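Local coordinates for protein exocyst complex component EXO70 (PDB 2B1E) that helps assemble the yeast exocyst, the complex that tethers secretory vesicles to sites of exocytosis on the secretory pathway, at residues 383-392 with 406-417. Numbering follows the deposited sequence.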
loop_
_atom_site.group_PDB
_atom_site.type_symbol
_atom_site.label_atom_id
_atom_site.label_comp_id
_atom_site.label_asym_id
_atom_site.label_seq_id
_atom_site.Cartn_x
_atom_site.Cartn_y
_atom_site.Cartn_z
ATOM N N LEU A 383 17.175 20.639 -3.924
ATOM C CA LEU A 383 18.499 20.640 -4.525
ATOM C C LEU A 383 18.827 22.095 -4.866
ATOM O O LEU A 383 19.978 22.514 -4.769
ATOM C CB LEU A 383 18.539 19.809 -5.804
ATOM C CG LEU A 383 18.660 18.296 -5.647
ATOM C CD1 LEU A 383 18.605 17.638 -7.010
ATOM C CD2 LEU A 383 19.963 17.954 -4.921
ATOM N N GLU A 384 17.816 22.863 -5.268
ATOM C CA GLU A 384 18.035 24.271 -5.608
ATOM C C GLU A 384 18.411 25.064 -4.363
ATOM O O GLU A 384 19.348 25.874 -4.384
ATOM C CB GLU A 384 16.785 24.922 -6.220
ATOM C CG GLU A 384 17.153 26.197 -6.980
ATOM C CD GLU A 384 16.014 27.189 -7.152
ATOM O OE1 GLU A 384 14.855 26.776 -7.400
ATOM O OE2 GLU A 384 16.296 28.398 -7.049
ATOM N N ARG A 385 17.655 24.854 -3.289
ATOM C CA ARG A 385 17.914 25.535 -2.029
ATOM C C ARG A 385 19.353 25.283 -1.580
ATOM O O ARG A 385 20.073 26.212 -1.215
ATOM C CB ARG A 385 16.938 25.052 -0.948
ATOM C CG ARG A 385 17.239 25.605 0.440
ATOM C CD ARG A 385 16.159 25.255 1.452
ATOM N NE ARG A 385 14.911 25.977 1.208
ATOM C CZ ARG A 385 13.901 25.525 0.467
ATOM N NH1 ARG A 385 13.974 24.335 -0.118
ATOM N NH2 ARG A 385 12.812 26.266 0.306
ATOM N N LYS A 386 19.772 24.025 -1.619
ATOM C CA LYS A 386 21.124 23.675 -1.223
ATOM C C LYS A 386 22.158 24.330 -2.131
ATOM O O LYS A 386 23.192 24.802 -1.667
ATOM C CB LYS A 386 21.319 22.165 -1.249
ATOM C CG LYS A 386 22.746 21.774 -0.906
ATOM C CD LYS A 386 22.972 20.305 -1.021
ATOM C CE LYS A 386 23.089 19.850 -2.458
ATOM N NZ LYS A 386 23.407 18.401 -2.476
ATOM N N ALA A 387 21.873 24.367 -3.424
ATOM C CA ALA A 387 22.790 24.979 -4.373
ATOM C C ALA A 387 22.939 26.473 -4.077
ATOM O O ALA A 387 24.043 27.005 -4.115
ATOM C CB ALA A 387 22.294 24.771 -5.794
ATOM N N GLN A 388 21.829 27.144 -3.781
ATOM C CA GLN A 388 21.886 28.572 -3.478
ATOM C C GLN A 388 22.716 28.851 -2.220
ATOM O O GLN A 388 23.502 29.800 -2.176
ATOM C CB GLN A 388 20.469 29.147 -3.330
ATOM C CG GLN A 388 19.818 29.458 -4.681
ATOM C CD GLN A 388 18.582 30.333 -4.563
ATOM O OE1 GLN A 388 18.579 31.318 -3.832
ATOM N NE2 GLN A 388 17.537 29.986 -5.300
ATOM N N ILE A 389 22.537 28.020 -1.202
ATOM C CA ILE A 389 23.274 28.164 0.054
ATOM C C ILE A 389 24.758 27.870 -0.178
ATOM O O ILE A 389 25.633 28.447 0.469
ATOM C CB ILE A 389 22.731 27.182 1.118
ATOM C CG1 ILE A 389 21.297 27.575 1.495
ATOM C CG2 ILE A 389 23.629 27.174 2.339
ATOM C CD1 ILE A 389 20.628 26.614 2.445
ATOM N N ALA A 390 25.031 26.960 -1.104
ATOM C CA ALA A 390 26.400 26.585 -1.429
ATOM C C ALA A 390 27.133 27.690 -2.191
ATOM O O ALA A 390 28.306 27.942 -1.930
ATOM C CB ALA A 390 26.401 25.300 -2.255
ATOM N N LEU A 391 26.445 28.351 -3.122
ATOM C CA LEU A 391 27.066 29.406 -3.919
ATOM C C LEU A 391 26.971 30.796 -3.302
ATOM O O LEU A 391 27.779 31.666 -3.620
ATOM C CB LEU A 391 26.459 29.452 -5.321
ATOM C CG LEU A 391 26.615 28.200 -6.184
ATOM C CD1 LEU A 391 25.804 28.363 -7.448
ATOM C CD2 LEU A 391 28.078 27.952 -6.497
ATOM N N MET A 392 25.975 31.001 -2.443
ATOM C CA MET A 392 25.772 32.289 -1.765
ATOM C C MET A 392 25.429 31.994 -0.302
ATOM O O MET A 392 24.281 32.107 0.123
ATOM C CB MET A 392 24.627 33.069 -2.432
ATOM C CG MET A 392 24.875 33.394 -3.908
ATOM S SD MET A 392 23.450 34.163 -4.723
ATOM C CE MET A 392 23.967 35.860 -4.747
ATOM N N LYS A 406 18.827 38.904 -7.054
ATOM C CA LYS A 406 19.695 38.521 -5.938
ATOM C C LYS A 406 20.414 37.211 -6.236
ATOM O O LYS A 406 21.498 36.959 -5.734
ATOM C CB LYS A 406 18.866 38.337 -4.665
ATOM C CG LYS A 406 18.731 39.576 -3.806
ATOM C CD LYS A 406 19.980 39.782 -2.966
ATOM C CE LYS A 406 19.750 40.804 -1.858
ATOM N NZ LYS A 406 20.921 40.847 -0.933
ATOM N N ASN A 407 19.790 36.360 -7.037
ATOM C CA ASN A 407 20.422 35.096 -7.383
ATOM C C ASN A 407 21.375 35.350 -8.546
ATOM O O ASN A 407 20.939 35.476 -9.694
ATOM C CB ASN A 407 19.367 34.073 -7.786
ATOM C CG ASN A 407 19.945 32.688 -7.953
ATOM O OD1 ASN A 407 21.166 32.516 -8.011
ATOM N ND2 ASN A 407 19.074 31.690 -8.039
ATOM N N LYS A 408 22.674 35.418 -8.257
ATOM C CA LYS A 408 23.664 35.686 -9.298
ATOM C C LYS A 408 24.146 34.424 -10.016
ATOM O O LYS A 408 24.966 34.508 -10.924
ATOM C CB LYS A 408 24.893 36.398 -8.708
ATOM C CG LYS A 408 24.598 37.583 -7.773
ATOM C CD LYS A 408 23.894 38.726 -8.478
ATOM C CE LYS A 408 23.589 39.875 -7.493
ATOM N NZ LYS A 408 22.701 40.899 -8.108
ATOM N N HIS A 409 23.635 33.263 -9.623
ATOM C CA HIS A 409 24.080 32.003 -10.215
ATOM C C HIS A 409 22.974 31.197 -10.890
ATOM O O HIS A 409 23.027 29.968 -10.907
ATOM C CB HIS A 409 24.714 31.152 -9.110
ATOM C CG HIS A 409 25.751 31.885 -8.319
ATOM N ND1 HIS A 409 27.066 31.964 -8.718
ATOM C CD2 HIS A 409 25.652 32.632 -7.192
ATOM C CE1 HIS A 409 27.734 32.734 -7.875
ATOM N NE2 HIS A 409 26.900 33.151 -6.940
ATOM N N LYS A 410 21.988 31.875 -11.459
ATOM C CA LYS A 410 20.874 31.164 -12.070
ATOM C C LYS A 410 21.254 30.244 -13.220
ATOM O O LYS A 410 20.676 29.168 -13.371
ATOM C CB LYS A 410 19.789 32.162 -12.492
ATOM C CG LYS A 410 19.202 32.907 -11.292
ATOM C CD LYS A 410 17.962 33.723 -11.627
ATOM C CE LYS A 410 18.316 34.979 -12.398
ATOM N NZ LYS A 410 19.329 35.771 -11.666
ATOM N N GLN A 411 22.237 30.643 -14.017
ATOM C CA GLN A 411 22.639 29.809 -15.143
ATOM C C GLN A 411 23.149 28.452 -14.671
ATOM O O GLN A 411 22.693 27.417 -15.154
ATOM C CB GLN A 411 23.711 30.514 -15.989
ATOM C CG GLN A 411 24.174 29.676 -17.191
ATOM C CD GLN A 411 25.037 30.473 -18.151
ATOM O OE1 GLN A 411 26.035 31.077 -17.756
ATOM N NE2 GLN A 411 24.655 30.480 -19.419
ATOM N N ARG A 412 24.081 28.460 -13.716
ATOM C CA ARG A 412 24.648 27.221 -13.180
ATOM C C ARG A 412 23.643 26.396 -12.379
ATOM O O ARG A 412 23.596 25.170 -12.513
ATOM C CB ARG A 412 25.866 27.518 -12.292
ATOM C CG ARG A 412 26.436 26.252 -11.659
ATOM C CD ARG A 412 27.636 26.470 -10.744
ATOM N NE ARG A 412 28.065 25.179 -10.201
ATOM C CZ ARG A 412 29.086 24.999 -9.369
ATOM N NH1 ARG A 412 29.813 26.032 -8.959
ATOM N NH2 ARG A 412 29.380 23.778 -8.946
ATOM N N ILE A 413 22.862 27.061 -11.526
ATOM C CA ILE A 413 21.864 26.364 -10.732
ATOM C C ILE A 413 20.825 25.764 -11.680
ATOM O O ILE A 413 20.387 24.621 -11.499
ATOM C CB ILE A 413 21.188 27.321 -9.718
ATOM C CG1 ILE A 413 22.205 27.733 -8.647
ATOM C CG2 ILE A 413 19.965 26.643 -9.096
ATOM C CD1 ILE A 413 21.784 28.961 -7.794
ATOM N N GLY A 414 20.451 26.520 -12.708
ATOM C CA GLY A 414 19.486 26.002 -13.667
ATOM C C GLY A 414 19.996 24.729 -14.326
ATOM O O GLY A 414 19.265 23.745 -14.475
ATOM N N PHE A 415 21.265 24.750 -14.717
ATOM C CA PHE A 415 21.904 23.602 -15.362
ATOM C C PHE A 415 21.940 22.412 -14.399
ATOM O O PHE A 415 21.577 21.286 -14.758
ATOM C CB PHE A 415 23.327 23.987 -15.785
ATOM C CG PHE A 415 24.116 22.848 -16.382
ATOM C CD1 PHE A 415 23.835 22.388 -17.668
ATOM C CD2 PHE A 415 25.129 22.231 -15.654
ATOM C CE1 PHE A 415 24.556 21.322 -18.225
ATOM C CE2 PHE A 415 25.861 21.162 -16.202
ATOM C CZ PHE A 415 25.571 20.708 -17.491
ATOM N N PHE A 416 22.395 22.662 -13.176
ATOM C CA PHE A 416 22.472 21.624 -12.149
ATOM C C PHE A 416 21.117 20.929 -11.949
ATOM O O PHE A 416 21.035 19.697 -11.984
ATOM C CB PHE A 416 22.986 22.254 -10.842
ATOM C CG PHE A 416 22.968 21.336 -9.646
ATOM C CD1 PHE A 416 23.596 20.085 -9.684
ATOM C CD2 PHE A 416 22.355 21.743 -8.468
ATOM C CE1 PHE A 416 23.611 19.258 -8.560
ATOM C CE2 PHE A 416 22.362 20.926 -7.327
ATOM C CZ PHE A 416 22.990 19.680 -7.371
ATOM N N ILE A 417 20.046 21.699 -11.774
ATOM C CA ILE A 417 18.733 21.090 -11.569
ATOM C C ILE A 417 18.296 20.283 -12.801
ATOM O O ILE A 417 17.764 19.173 -12.675
ATOM C CB ILE A 417 17.648 22.154 -11.248
ATOM C CG1 ILE A 417 18.064 22.982 -10.024
ATOM C CG2 ILE A 417 16.306 21.464 -10.962
ATOM C CD1 ILE A 417 18.380 22.135 -8.770
#
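This is a knobs-into-holes contact between two roughly antiparallel, consecutive helices of the all-helical rod, 364-391 and 410-429, joined by a connection without helix or strand: Ile413 sits among Glu384, Ala387, Gln388 and Leu391. The axes of 383-391 and 410-417 run at 145° and approach to 10.1 Å. Ile413 has CG2 anti to the backbone N and CG1 beside it (chi1 -68°), which sends CG2 to Glu384 CG at 3.5 Å and CD1 to Gln388 CG at 3.7 Å. One turn on, Ala387 CB leans obliquely on the Phe416 ring, and Ile417 CD1 meets Leu383 CB at 3.8 Å. At the other end Leu391 CB makes a CH-pi contact over one face of the His409 ring, and Met392 SD lies at that ring's edge. Gln388 NE2 donates to the anti side of Glu384 OE2 at 2.7 Å, bent to 131°. An alanine replacing Gln388 would probably leave Ile413 CD1 with a thinner wall and Glu384 OE2 with one donor fewer. Hydrogen bonds from OE2 to Tyr455 and OE1 to Tyr452 link helix 364-391 to helix 440-473, on which Asn407 and Ile417 also rest.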